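Local coordinates for ALKF (PDB 3ZBO), which is of unknown function but has affinity for branched DNA, probably including Holliday junctions, and is related to the HEAT-like repeat DNA glycosylases, at residues Ser136-Cys139 against Trp140-Gly143; Gln116-Ala119 against Asp120-Ala124; Ile186-Val189 against Pro190-Glu193. All coordinates share one frame; numbering follows the deposited sequence.

Contact 1: residues Ser136-Cys139 against Trp140-Gly143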
loop_
_atom_site.group_PDB
_atom_site.type_symbol
_atom_site.label_atom_id
_atom_site.label_comp_id
_atom_site.label_asym_id
_atom_site.label_seq_id
_atom_site.Cartn_x
_atom_site.Cartn_y
_atom_site.Cartn_z
ATOM N N SER A 136 4.934 -1.264 2.663
ATOM C CA SER A 136 3.482 -1.030 2.735
ATOM C C SER A 136 2.734 -2.346 3.091
ATOM O O SER A 136 1.828 -2.297 3.906
ATOM C CB SER A 136 2.937 -0.486 1.418
ATOM O OG SER A 136 3.519 0.838 1.135
ATOM N N CYS A 137 3.141 -3.431 2.454
ATOM C CA CYS A 137 2.451 -4.708 2.737
ATOM C C CYS A 137 2.570 -5.014 4.195
ATOM O O CYS A 137 1.528 -5.458 4.758
ATOM C CB CYS A 137 3.171 -5.732 1.894
ATOM S SG CYS A 137 2.412 -7.399 2.109
ATOM N N TYR A 138 3.723 -4.795 4.822
ATOM C CA TYR A 138 3.785 -5.048 6.269
ATOM C C TYR A 138 2.784 -4.188 7.035
ATOM O O TYR A 138 2.202 -4.635 8.035
ATOM C CB TYR A 138 5.169 -4.900 6.896
ATOM C CG TYR A 138 5.948 -6.180 6.805
ATOM C CD1 TYR A 138 6.719 -6.482 5.672
ATOM C CD2 TYR A 138 5.829 -7.127 7.838
ATOM C CE1 TYR A 138 7.397 -7.707 5.628
ATOM C CE2 TYR A 138 6.574 -8.345 7.771
ATOM C CZ TYR A 138 7.294 -8.591 6.688
ATOM O OH TYR A 138 7.972 -9.796 6.673
ATOM N N CYS A 139 2.649 -2.922 6.661
ATOM C CA CYS A 139 1.651 -2.085 7.376
ATOM C C CYS A 139 0.267 -2.699 7.236
ATOM O O CYS A 139 -0.474 -2.716 8.243
ATOM C CB CYS A 139 1.607 -0.683 6.790
ATOM S SG CYS A 139 3.131 0.220 6.926
ATOM N N TRP A 140 -0.127 -3.219 6.049
ATOM C CA TRP A 140 -1.457 -3.768 5.880
ATOM C C TRP A 140 -1.564 -5.068 6.630
ATOM O O TRP A 140 -2.653 -5.337 7.204
ATOM C CB TRP A 140 -1.780 -4.004 4.374
ATOM C CG TRP A 140 -1.442 -2.768 3.546
ATOM C CD1 TRP A 140 -0.897 -2.847 2.274
ATOM C CD2 TRP A 140 -1.539 -1.353 3.852
ATOM N NE1 TRP A 140 -0.674 -1.576 1.754
ATOM C CE2 TRP A 140 -0.975 -0.653 2.717
ATOM C CE3 TRP A 140 -1.919 -0.584 5.017
ATOM C CZ2 TRP A 140 -0.943 0.738 2.637
ATOM C CZ3 TRP A 140 -1.858 0.757 4.955
ATOM C CH2 TRP A 140 -1.337 1.452 3.775
ATOM N N LEU A 141 -0.495 -5.867 6.657
ATOM C CA LEU A 141 -0.559 -7.156 7.424
ATOM C C LEU A 141 -0.709 -6.875 8.916
ATOM O O LEU A 141 -1.506 -7.567 9.611
ATOM C CB LEU A 141 0.759 -7.903 7.238
ATOM C CG LEU A 141 0.965 -8.520 5.880
ATOM C CD1 LEU A 141 2.359 -9.029 5.891
ATOM C CD2 LEU A 141 -0.033 -9.635 5.618
ATOM N N LEU A 142 -0.025 -5.870 9.437
ATOM C CA LEU A 142 -0.118 -5.601 10.928
ATOM C C LEU A 142 -1.542 -5.168 11.258
ATOM O O LEU A 142 -1.955 -5.332 12.420
ATOM C CB LEU A 142 0.854 -4.513 11.242
ATOM C CG LEU A 142 2.268 -4.992 11.257
ATOM C CD1 LEU A 142 3.274 -3.815 11.227
ATOM C CD2 LEU A 142 2.602 -5.997 12.431
ATOM N N GLY A 143 -2.353 -4.712 10.256
ATOM C CA GLY A 143 -3.794 -4.453 10.537
ATOM C C GLY A 143 -4.771 -5.577 10.251
ATOM O O GLY A 143 -5.963 -5.508 10.686
#
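Trp140 swings its CG beside its own backbone N (chi1 -49°), a turn that carries the indole back along the helix over Ser136, while Cys137 directs SG opposite its backbone N (chi1 -179°), toward Leu141. These torsions set two of the side-chain contacts of the turn. The indole lies across the carbonyl end of Ser136, whose O sits 3.1 Å above the ring plane and nearer the rim than the middle. This same oxygen accepts the backbone N-H of Trp140 in the carbonyl plane, with 3.0 Å between Trp140 N and Ser136 O, so one acceptor serves the helix bond and also faces the ring. Trp140 NE1 comes 3.8 Å from Ser136 CB but gives its hydrogen bond to the carbonyl of Asp102. On the same face as Ser136 O, Cys139 CB lies over the benzo part of the indole, toward its rim and 3.9 Å from Trp140 CE3.

A second cluster lies on another side of the helix. Cys137 SG meets a branch of the isobutyl group, 4.1 Å from Leu141 CD1, and that methyl also lies over one face of the Tyr138 ring. The backbone bonds from Leu141 N to Cys137 O and from Leu142 N to Tyr138 O continue the alpha-helical pattern, whereas that from Gly143 N to Cys139 O, at 3.4 Å, is weak.

The contact illustrates how a largely buried helical turn in a mainly helical fold serves several neighbours at once. Ser136, Cys137 and Trp140 touch helix 98-110; Cys137, Tyr138 and Leu141 pack on helix 115-124; Cys139 and Trp140 reach helix 171-187. Tyr238 adds an edge-to-face ring contact to Trp140.

Contact 2: residues Gln116-Ala119 against Asp120-Ala124; sequences QDVA and DKWIA
Val118 lays its CG1 methyl over one face of the Trp122 indole, one turn further along the helix. The methyl stands 3.7 Å from the centroid of the six-membered ring and 21° off its normal, a CH-pi contact displaced from the ring centre toward the CE2-CZ2 bond: CG1 comes to 3.4 Å from Trp122 CE2, a tight fit. With CG1 opposite the backbone N (chi1 176°), the valine sends this branch alongside the indole, and the two side chains run the same way from the helix. The main chain fixes their spacing, since Trp122 N donates to Val118 O at 2.9 Å. Trp122 NE1 finds its acceptor in Asp89.

Asp120, on a different side of the helix, is held by polar contacts. It folds its carboxylate back toward the preceding turn, so that CG lies only 3.0 Å from Gln116 O, the oxygen that takes the Asp120 backbone N-H at 2.8 Å. Asp120 OD2 is also 3.2 Å from Gln116 O, two acceptors without a hydrogen between them. Separately, the aliphatic part of Lys121 follows the Asp117 carbonyl before its extended chain leads to a salt bridge with Glu85.

Such crowding of oxygens is probably eased from outside the turn: Asp120 is paired with Lys154 and with the hydroxyl of Tyr138, while Lys154 also bonds Gln116 OE1. The turn thus combines two chemistries. The Val118-Trp122 pair rests on helices 85-94 and 98-110, whereas at the polar group Lys154 probably offsets the negative charge gathered there.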
loop_
_atom_site.group_PDB
_atom_site.type_symbol
_atom_site.label_atom_id
_atom_site.label_comp_id
_atom_site.label_asym_id
_atom_site.label_seq_id
_atom_site.Cartn_x
_atom_site.Cartn_y
_atom_site.Cartn_z
ATOM N N GLN A 116 4.592 -12.221 3.614
ATOM C CA GLN A 116 5.859 -11.838 4.185
ATOM C C GLN A 116 7.042 -12.294 3.327
ATOM O O GLN A 116 8.023 -11.553 3.196
ATOM C CB GLN A 116 6.052 -12.385 5.642
ATOM C CG GLN A 116 5.087 -11.734 6.644
ATOM C CD GLN A 116 5.386 -12.181 8.058
ATOM O OE1 GLN A 116 6.558 -12.167 8.526
ATOM N NE2 GLN A 116 4.255 -12.454 8.768
ATOM N N ASP A 117 6.949 -13.475 2.709
ATOM C CA ASP A 117 8.105 -13.935 1.921
ATOM C C ASP A 117 8.369 -12.982 0.743
ATOM O O ASP A 117 9.504 -12.573 0.463
ATOM C CB ASP A 117 7.803 -15.308 1.409
ATOM C CG ASP A 117 7.942 -16.367 2.510
ATOM O OD1 ASP A 117 8.570 -16.064 3.588
ATOM O OD2 ASP A 117 7.427 -17.477 2.280
ATOM N N VAL A 118 7.289 -12.587 0.020
ATOM C CA VAL A 118 7.420 -11.722 -1.122
ATOM C C VAL A 118 7.785 -10.286 -0.657
ATOM O O VAL A 118 8.717 -9.676 -1.192
ATOM C CB VAL A 118 6.152 -11.674 -1.925
ATOM C CG1 VAL A 118 6.312 -10.648 -3.094
ATOM C CG2 VAL A 118 5.856 -13.069 -2.497
ATOM N N ALA A 119 7.121 -9.803 0.374
ATOM C CA ALA A 119 7.479 -8.440 0.850
ATOM C C ALA A 119 8.904 -8.330 1.310
ATOM O O ALA A 119 9.575 -7.335 1.088
ATOM C CB ALA A 119 6.532 -8.048 2.027
ATOM N N ASP A 120 9.387 -9.361 1.989
ATOM C CA ASP A 120 10.823 -9.375 2.379
ATOM C C ASP A 120 11.801 -9.290 1.197
ATOM O O ASP A 120 12.807 -8.504 1.224
ATOM C CB ASP A 120 11.174 -10.600 3.211
ATOM C CG ASP A 120 10.481 -10.638 4.565
ATOM O OD1 ASP A 120 10.038 -9.556 5.086
ATOM O OD2 ASP A 120 10.485 -11.731 5.168
ATOM N N LYS A 121 11.491 -10.040 0.127
ATOM C CA LYS A 121 12.301 -9.948 -1.051
ATOM C C LYS A 121 12.245 -8.566 -1.618
ATOM O O LYS A 121 13.242 -7.976 -2.075
ATOM C CB LYS A 121 11.857 -10.964 -2.114
ATOM C CG LYS A 121 12.240 -12.368 -1.680
ATOM C CD LYS A 121 11.830 -13.321 -2.832
ATOM C CE LYS A 121 11.931 -14.761 -2.321
ATOM N NZ LYS A 121 11.961 -15.629 -3.610
ATOM N N TRP A 122 11.033 -7.977 -1.644
ATOM C CA TRP A 122 10.900 -6.669 -2.186
ATOM C C TRP A 122 11.654 -5.620 -1.380
ATOM O O TRP A 122 12.273 -4.705 -1.942
ATOM C CB TRP A 122 9.381 -6.245 -2.377
ATOM C CG TRP A 122 8.754 -7.009 -3.471
ATOM C CD1 TRP A 122 9.388 -7.902 -4.336
ATOM C CD2 TRP A 122 7.375 -7.003 -3.831
ATOM N NE1 TRP A 122 8.446 -8.435 -5.272
ATOM C CE2 TRP A 122 7.203 -7.917 -4.943
ATOM C CE3 TRP A 122 6.248 -6.342 -3.296
ATOM C CZ2 TRP A 122 5.970 -8.097 -5.565
ATOM C CZ3 TRP A 122 5.019 -6.577 -3.864
ATOM C CH2 TRP A 122 4.909 -7.476 -5.023
ATOM N N ILE A 123 11.552 -5.709 -0.070
ATOM C CA ILE A 123 12.316 -4.759 0.767
ATOM C C ILE A 123 13.835 -4.830 0.439
ATOM O O ILE A 123 14.527 -3.810 0.480
ATOM C CB ILE A 123 11.982 -5.019 2.244
ATOM C CG1 ILE A 123 10.583 -4.493 2.539
ATOM C CG2 ILE A 123 13.067 -4.337 3.199
ATOM C CD1 ILE A 123 10.115 -4.930 3.915
ATOM N N ALA A 124 14.275 -6.083 0.231
ATOM C CA ALA A 124 15.730 -6.348 -0.039
ATOM C C ALA A 124 16.165 -5.936 -1.416
ATOM O O ALA A 124 17.419 -5.995 -1.766
ATOM C CB ALA A 124 15.973 -7.806 0.155
#

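Contact 3: residues Ile186-Val189 against Pro190-Glu193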
loop_
_atom_site.group_PDB
_atom_site.type_symbol
_atom_site.label_atom_id
_atom_site.label_comp_id
_atom_site.label_asym_id
_atom_site.label_seq_id
_atom_site.Cartn_x
_atom_site.Cartn_y
_atom_site.Cartn_z
ATOM N N ILE A 186 1.195 1.519 16.813
ATOM C CA ILE A 186 -0.207 1.408 17.159
ATOM C C ILE A 186 -0.744 0.012 17.065
ATOM O O ILE A 186 -1.552 -0.411 17.928
ATOM C CB ILE A 186 -0.996 2.404 16.253
ATOM C CG1 ILE A 186 -0.592 3.834 16.541
ATOM C CG2 ILE A 186 -2.521 2.187 16.483
ATOM C CD1 ILE A 186 -0.620 4.267 18.044
ATOM N N SER A 187 -0.389 -0.763 16.038
ATOM C CA SER A 187 -1.038 -2.042 15.801
ATOM C C SER A 187 -0.231 -3.283 16.215
ATOM O O SER A 187 -0.778 -4.363 16.089
ATOM C CB SER A 187 -1.439 -2.186 14.330
ATOM O OG SER A 187 -2.370 -1.142 13.962
ATOM N N TYR A 188 0.987 -3.113 16.675
ATOM C CA TYR A 188 1.818 -4.241 17.140
ATOM C C TYR A 188 2.356 -3.964 18.515
ATOM O O TYR A 188 3.486 -3.581 18.728
ATOM C CB TYR A 188 2.964 -4.439 16.107
ATOM C CG TYR A 188 3.698 -5.794 16.460
ATOM C CD1 TYR A 188 3.070 -6.983 16.271
ATOM C CD2 TYR A 188 5.004 -5.710 16.942
ATOM C CE1 TYR A 188 3.808 -8.210 16.601
ATOM C CE2 TYR A 188 5.776 -6.848 17.240
ATOM C CZ TYR A 188 5.103 -8.082 17.104
ATOM O OH TYR A 188 5.832 -9.199 17.437
ATOM N N VAL A 189 1.458 -4.175 19.494
ATOM C CA VAL A 189 1.791 -3.767 20.867
ATOM C C VAL A 189 3.029 -4.384 21.475
ATOM O O VAL A 189 3.647 -3.744 22.353
ATOM C CB VAL A 189 0.616 -3.901 21.860
ATOM C CG1 VAL A 189 -0.535 -3.049 21.430
ATOM C CG2 VAL A 189 0.168 -5.332 22.063
ATOM N N PRO A 190 3.459 -5.579 21.012
ATOM C CA PRO A 190 4.767 -6.008 21.625
ATOM C C PRO A 190 5.929 -5.076 21.508
ATOM O O PRO A 190 6.834 -5.057 22.355
ATOM C CB PRO A 190 5.000 -7.354 20.970
ATOM C CG PRO A 190 3.639 -7.861 20.620
ATOM C CD PRO A 190 2.876 -6.574 20.119
ATOM N N LEU A 191 5.952 -4.225 20.481
ATOM C CA LEU A 191 7.012 -3.285 20.293
ATOM C C LEU A 191 6.473 -1.845 20.233
ATOM O O LEU A 191 7.133 -0.952 19.672
ATOM C CB LEU A 191 7.741 -3.592 18.945
ATOM C CG LEU A 191 8.515 -4.908 19.041
ATOM C CD1 LEU A 191 9.056 -5.282 17.698
ATOM C CD2 LEU A 191 9.607 -4.846 20.052
ATOM N N HIS A 192 5.359 -1.627 20.977
ATOM C CA HIS A 192 4.862 -0.219 21.072
ATOM C C HIS A 192 5.924 0.749 21.563
ATOM O O HIS A 192 6.180 1.810 20.918
ATOM C CB HIS A 192 3.645 -0.155 22.021
ATOM C CG HIS A 192 3.256 1.250 22.260
ATOM N ND1 HIS A 192 3.334 1.947 23.457
ATOM C CD2 HIS A 192 2.853 2.131 21.334
ATOM C CE1 HIS A 192 2.909 3.207 23.262
ATOM N NE2 HIS A 192 2.599 3.316 21.978
ATOM N N GLU A 193 6.598 0.426 22.680
ATOM C CA GLU A 193 7.531 1.403 23.239
ATOM C C GLU A 193 8.730 1.619 22.350
ATOM O O GLU A 193 9.147 2.761 22.191
ATOM C CB GLU A 193 7.955 0.966 24.657
ATOM C CG GLU A 193 6.715 0.785 25.569
ATOM C CD GLU A 193 5.858 -0.571 25.276
ATOM O OE1 GLU A 193 6.313 -1.647 24.580
ATOM O OE2 GLU A 193 4.648 -0.517 25.755
HETATM O O HOH W 1 3.077 -2.311 24.966
#
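Tyr188 and Val189 offer their carbonyls to the N-H groups of Leu191 and His192, each three residues ahead, and these two bonds define a short 3-10 turn. Leu191 N lies 3.1 Å from Tyr188 O. The bond from His192 N to Val189 O has the same length and is nearly straight at the hydrogen, yet the donor stands above the carbonyl plane, 69° out of it, rather than on a lone pair. A water donates to Val189 O as well, at 3.0 Å; its approach to Glu193 OE2 is so short that a bond there is doubtful. The bend of the Glu193 chain at chi2 turns the carboxylate back toward the turn.

Outward from these polar bonds, the tyrosine ring organises the apolar contacts. Its CG is set opposite the backbone N (chi1 -170°), which brings one face beneath the proline ring. Pro190 CD sits over the centre of that face, 3.7 Å from the centroid and only 5° off the normal, while Pro190 CG is 3.8 Å from Tyr188 CZ. Leu191 takes the edge instead: its CD1 lies in the ring plane, 3.7 Å from Tyr188 CE2. Ring and isobutyl group then run side by side toward helix 152-165, where Glu152 and Ile155 receive them.

Proline suits this place on two counts. It has no N-H to leave without an acceptor at the start of the turn, and its CD, polarised by the adjoining amide nitrogen, presents slightly electron-poor hydrogens to the electron-rich face of the tyrosine, an attractive CH-pi contact that complements the two backbone bonds.

Overall arrangement
The three sites follow one another along the chain, contact 2, then contact 1, then contact 3, within one solenoid-like stack of helices. Contacts 1 and 2, on successive helices, have centres about 12 Å apart and meet directly: Tyr138 OH lies 2.6 Å from Asp120 OD1, probably a hydrogen bond, and Tyr138 CE1 is 3.7 Å from Ala119 CB. Contact 3, about 13 Å from contact 1 between centres, is joined to it by Leu142 CD2, 4.0 Å from Tyr188 CD1. Contacts 2 and 3 do not touch, their nearest atoms being about 9 Å apart, but helix 128-144 touches both. In contacts 1 and 2, residues of a local turn also pack against the neighbouring helix.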